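Local coordinates for uncharacterized protein (Porphyromonas gingivalis, PDB 1ZBS) that probably phosphorylates an amino sugar such as N-acetylglucosamine at the expense of ATP, as a putative kinase of the ASKHA superfamily, at residues 1-7 against 60-66. Coordinates in Å, arbitrary orientation, origin at the centre of the assembly. Numbering follows the deposited sequence.
Sequences MILIGDS and IRAVYFY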
HETATM    1  N   MSE A   1     -21.916 -38.318   5.534  1.00 51.57           N
HETATM    2  CA  MSE A   1     -21.331 -37.126   6.200  1.00 50.33           C
HETATM    3  C   MSE A   1     -20.945 -36.057   5.187  1.00 47.19           C
HETATM    4  O   MSE A   1     -20.921 -36.308   3.979  1.00 44.78           O
HETATM    5  CB  MSE A   1     -20.122 -37.531   7.057  1.00 55.98           C
HETATM    6  CG  MSE A   1     -19.138 -38.486   6.391  1.00 63.56           C
HETATM    7 SE   MSE A   1     -17.826 -39.214   7.647  1.00 73.82          SE
HETATM    8  CE  MSE A   1     -18.938 -40.566   8.491  1.00 73.28           C
ATOM      9  N   ILE A   2     -20.657 -34.857   5.683  1.00 44.29           N
ATOM     10  CA  ILE A   2     -20.302 -33.742   4.817  1.00 41.46           C
ATOM     11  C   ILE A   2     -18.904 -33.186   5.045  1.00 39.67           C
ATOM     12  O   ILE A   2     -18.298 -33.396   6.098  1.00 38.75           O
ATOM     13  CB  ILE A   2     -21.310 -32.580   4.975  1.00 40.24           C
ATOM     14  CG1 ILE A   2     -21.296 -32.071   6.422  1.00 38.19           C
ATOM     15  CG2 ILE A   2     -22.702 -33.048   4.578  1.00 39.95           C
ATOM     16  CD1 ILE A   2     -22.154 -30.840   6.660  1.00 35.76           C
ATOM     17  N   LEU A   3     -18.405 -32.476   4.038  1.00 38.99           N
ATOM     18  CA  LEU A   3     -17.084 -31.851   4.088  1.00 38.95           C
ATOM     19  C   LEU A   3     -17.245 -30.336   4.005  1.00 37.78           C
ATOM     20  O   LEU A   3     -17.792 -29.806   3.038  1.00 37.85           O
ATOM     21  CB  LEU A   3     -16.210 -32.339   2.922  1.00 37.01           C
ATOM     22  CG  LEU A   3     -14.802 -31.729   2.868  1.00 36.72           C
ATOM     23  CD1 LEU A   3     -14.049 -32.100   4.146  1.00 36.45           C
ATOM     24  CD2 LEU A   3     -14.043 -32.221   1.632  1.00 33.08           C
ATOM     25  N   ILE A   4     -16.775 -29.637   5.024  1.00 37.34           N
ATOM     26  CA  ILE A   4     -16.887 -28.188   5.026  1.00 37.57           C
ATOM     27  C   ILE A   4     -15.510 -27.536   4.998  1.00 37.92           C
ATOM     28  O   ILE A   4     -14.624 -27.873   5.791  1.00 34.52           O
ATOM     29  CB  ILE A   4     -17.666 -27.674   6.261  1.00 36.16           C
ATOM     30  CG1 ILE A   4     -19.057 -28.318   6.309  1.00 34.79           C
ATOM     31  CG2 ILE A   4     -17.808 -26.158   6.179  1.00 37.34           C
ATOM     32  CD1 ILE A   4     -19.853 -27.966   7.541  1.00 33.38           C
ATOM     33  N   GLY A   5     -15.343 -26.601   4.071  1.00 39.30           N
ATOM     34  CA  GLY A   5     -14.077 -25.912   3.939  1.00 40.75           C
ATOM     35  C   GLY A   5     -14.228 -24.408   3.972  1.00 41.73           C
ATOM     36  O   GLY A   5     -15.111 -23.848   3.322  1.00 41.07           O
ATOM     37  N   ASP A   6     -13.361 -23.763   4.743  1.00 42.94           N
ATOM     38  CA  ASP A   6     -13.361 -22.316   4.871  1.00 44.45           C
ATOM     39  C   ASP A   6     -11.950 -21.825   4.573  1.00 45.35           C
ATOM     40  O   ASP A   6     -11.046 -21.980   5.393  1.00 43.79           O
ATOM     41  CB  ASP A   6     -13.763 -21.912   6.285  1.00 44.75           C
ATOM     42  CG  ASP A   6     -14.145 -20.455   6.380  1.00 47.30           C
ATOM     43  OD1 ASP A   6     -15.154 -20.067   5.752  1.00 48.44           O
ATOM     44  OD2 ASP A   6     -13.440 -19.694   7.077  1.00 49.95           O
ATOM     45  N   SER A   7     -11.771 -21.237   3.393  1.00 47.53           N
ATOM     46  CA  SER A   7     -10.466 -20.743   2.969  1.00 50.13           C
ATOM     47  C   SER A   7     -10.301 -19.234   3.076  1.00 51.61           C
ATOM     48  O   SER A   7     -11.154 -18.466   2.634  1.00 50.41           O
ATOM     49  CB  SER A   7     -10.185 -21.173   1.525  1.00 50.13           C
ATOM     50  OG  SER A   7      -8.926 -20.684   1.080  1.00 50.53           O
ATOM     51  N   ILE A  60     -18.372 -39.086   2.069  1.00 50.18           N
ATOM     52  CA  ILE A  60     -18.689 -37.695   1.777  1.00 48.78           C
ATOM     53  C   ILE A  60     -19.812 -37.610   0.760  1.00 46.98           C
ATOM     54  O   ILE A  60     -19.600 -37.822  -0.434  1.00 45.89           O
ATOM     55  CB  ILE A  60     -17.477 -36.942   1.223  1.00 49.39           C
ATOM     56  CG1 ILE A  60     -16.308 -37.044   2.196  1.00 49.85           C
ATOM     57  CG2 ILE A  60     -17.852 -35.484   0.985  1.00 50.18           C
ATOM     58  CD1 ILE A  60     -16.604 -36.519   3.580  1.00 50.71           C
ATOM     59  N   ARG A  61     -21.003 -37.280   1.246  1.00 45.15           N
ATOM     60  CA  ARG A  61     -22.190 -37.187   0.404  1.00 45.15           C
ATOM     61  C   ARG A  61     -22.400 -35.778  -0.149  1.00 44.89           C
ATOM     62  O   ARG A  61     -23.195 -35.563  -1.069  1.00 44.41           O
ATOM     63  CB  ARG A  61     -23.413 -37.631   1.212  1.00 44.75           C
ATOM     64  CG  ARG A  61     -23.342 -39.084   1.686  1.00 45.48           C
ATOM     65  CD  ARG A  61     -23.958 -40.036   0.665  1.00 45.55           C
ATOM     66  NE  ARG A  61     -23.282 -39.971  -0.625  1.00 46.01           N
ATOM     67  CZ  ARG A  61     -22.023 -40.345  -0.823  1.00 47.81           C
ATOM     68  NH1 ARG A  61     -21.486 -40.253  -2.033  1.00 48.34           N
ATOM     69  NH2 ARG A  61     -21.304 -40.820   0.187  1.00 49.00           N
ATOM     70  N   ALA A  62     -21.682 -34.820   0.425  1.00 42.27           N
ATOM     71  CA  ALA A  62     -21.768 -33.435  -0.005  1.00 40.51           C
ATOM     72  C   ALA A  62     -20.589 -32.660   0.555  1.00 38.99           C
ATOM     73  O   ALA A  62     -20.008 -33.036   1.576  1.00 36.52           O
ATOM     74  CB  ALA A  62     -23.083 -32.802   0.463  1.00 39.62           C
ATOM     75  N   VAL A  63     -20.238 -31.588  -0.144  1.00 38.89           N
ATOM     76  CA  VAL A  63     -19.133 -30.715   0.234  1.00 39.19           C
ATOM     77  C   VAL A  63     -19.546 -29.255   0.027  1.00 38.75           C
ATOM     78  O   VAL A  63     -20.143 -28.899  -0.995  1.00 37.06           O
ATOM     79  CB  VAL A  63     -17.850 -31.038  -0.597  1.00 41.30           C
ATOM     80  CG1 VAL A  63     -18.227 -31.424  -2.006  1.00 42.91           C
ATOM     81  CG2 VAL A  63     -16.927 -29.824  -0.631  1.00 40.55           C
ATOM     82  N   TYR A  64     -19.233 -28.432   1.025  1.00 39.26           N
ATOM     83  CA  TYR A  64     -19.543 -27.004   1.010  1.00 40.65           C
ATOM     84  C   TYR A  64     -18.248 -26.226   1.264  1.00 39.76           C
ATOM     85  O   TYR A  64     -17.648 -26.308   2.341  1.00 37.72           O
ATOM     86  CB  TYR A  64     -20.578 -26.656   2.091  1.00 40.17           C
ATOM     87  CG  TYR A  64     -21.846 -27.477   2.031  1.00 40.80           C
ATOM     88  CD1 TYR A  64     -22.000 -28.620   2.817  1.00 41.49           C
ATOM     89  CD2 TYR A  64     -22.900 -27.106   1.197  1.00 41.10           C
ATOM     90  CE1 TYR A  64     -23.179 -29.372   2.779  1.00 41.84           C
ATOM     91  CE2 TYR A  64     -24.078 -27.847   1.147  1.00 41.97           C
ATOM     92  CZ  TYR A  64     -24.215 -28.979   1.943  1.00 42.59           C
ATOM     93  OH  TYR A  64     -25.394 -29.698   1.911  1.00 42.81           O
ATOM     94  N   PHE A  65     -17.825 -25.481   0.251  1.00 40.58           N
ATOM     95  CA  PHE A  65     -16.599 -24.708   0.321  1.00 40.17           C
ATOM     96  C   PHE A  65     -16.863 -23.213   0.350  1.00 39.14           C
ATOM     97  O   PHE A  65     -17.677 -22.694  -0.412  1.00 37.62           O
ATOM     98  CB  PHE A  65     -15.706 -25.059  -0.871  1.00 41.94           C
ATOM     99  CG  PHE A  65     -14.338 -24.457  -0.798  1.00 42.65           C
ATOM    100  CD1 PHE A  65     -14.098 -23.177  -1.290  1.00 43.03           C
ATOM    101  CD2 PHE A  65     -13.294 -25.161  -0.203  1.00 43.38           C
ATOM    102  CE1 PHE A  65     -12.837 -22.603  -1.188  1.00 44.31           C
ATOM    103  CE2 PHE A  65     -12.027 -24.600  -0.094  1.00 44.91           C
ATOM    104  CZ  PHE A  65     -11.796 -23.319  -0.587  1.00 46.14           C
ATOM    105  N   TYR A  66     -16.167 -22.533   1.251  1.00 39.83           N
ATOM    106  CA  TYR A  66     -16.282 -21.093   1.404  1.00 42.62           C
ATOM    107  C   TYR A  66     -14.870 -20.524   1.384  1.00 45.23           C
ATOM    108  O   TYR A  66     -14.017 -20.937   2.174  1.00 44.60           O
ATOM    109  CB  TYR A  66     -16.952 -20.763   2.734  1.00 41.70           C
ATOM    110  CG  TYR A  66     -18.387 -21.222   2.825  1.00 40.66           C
ATOM    111  CD1 TYR A  66     -19.394 -20.551   2.134  1.00 40.12           C
ATOM    112  CD2 TYR A  66     -18.740 -22.330   3.603  1.00 40.03           C
ATOM    113  CE1 TYR A  66     -20.720 -20.963   2.216  1.00 39.76           C
ATOM    114  CE2 TYR A  66     -20.066 -22.753   3.691  1.00 39.82           C
ATOM    115  CZ  TYR A  66     -21.052 -22.060   2.993  1.00 39.19           C
ATOM    116  OH  TYR A  66     -22.363 -22.454   3.077  1.00 38.29           O
TER
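Two parallel strands, 2-7 and 62-66, run 7° apart with axes 4.6 Å apart, and the odd-numbered residues of 1-7 make every backbone hydrogen bond to 60-66. M1 O accepts the first from R61 N (2.9 Å), while M1 CG approaches I60 CD1 at 4.3 Å. I2 lies on the face shared with A62 and Y64; its CG2 meets the edge of the Y64 ring. L3 hydrogen-bonds twice to the same neighbour, N to A62 O (3.0 Å) and O from Y64 N (2.8 Å); on the other face its CB packs on I60 CG2 (4.0 Å). I4 CA makes a CA-H...O contact with Y64 O (3.4 Å), its backbone hydrogen-bonding to C15. G5 N donates to Y64 O (2.9 Å) and G5 O accepts from Y66 N (2.7 Å); without a side chain, G5 lets F65 lie close, one ring face under G5 O. D6 CA points at Y66 O (3.1 Å). S7 N closes the series on Y66 O (2.6 Å). In the mixed 3-2-1-4-5 sheet, the order expected of an ASKHA domain, 2-7 is central between 11-18 and 62-67, 91-95 flanks 62-67, and helix 271-280 covers the I2, I4 and Y66 face, where H278 stacks on Y64.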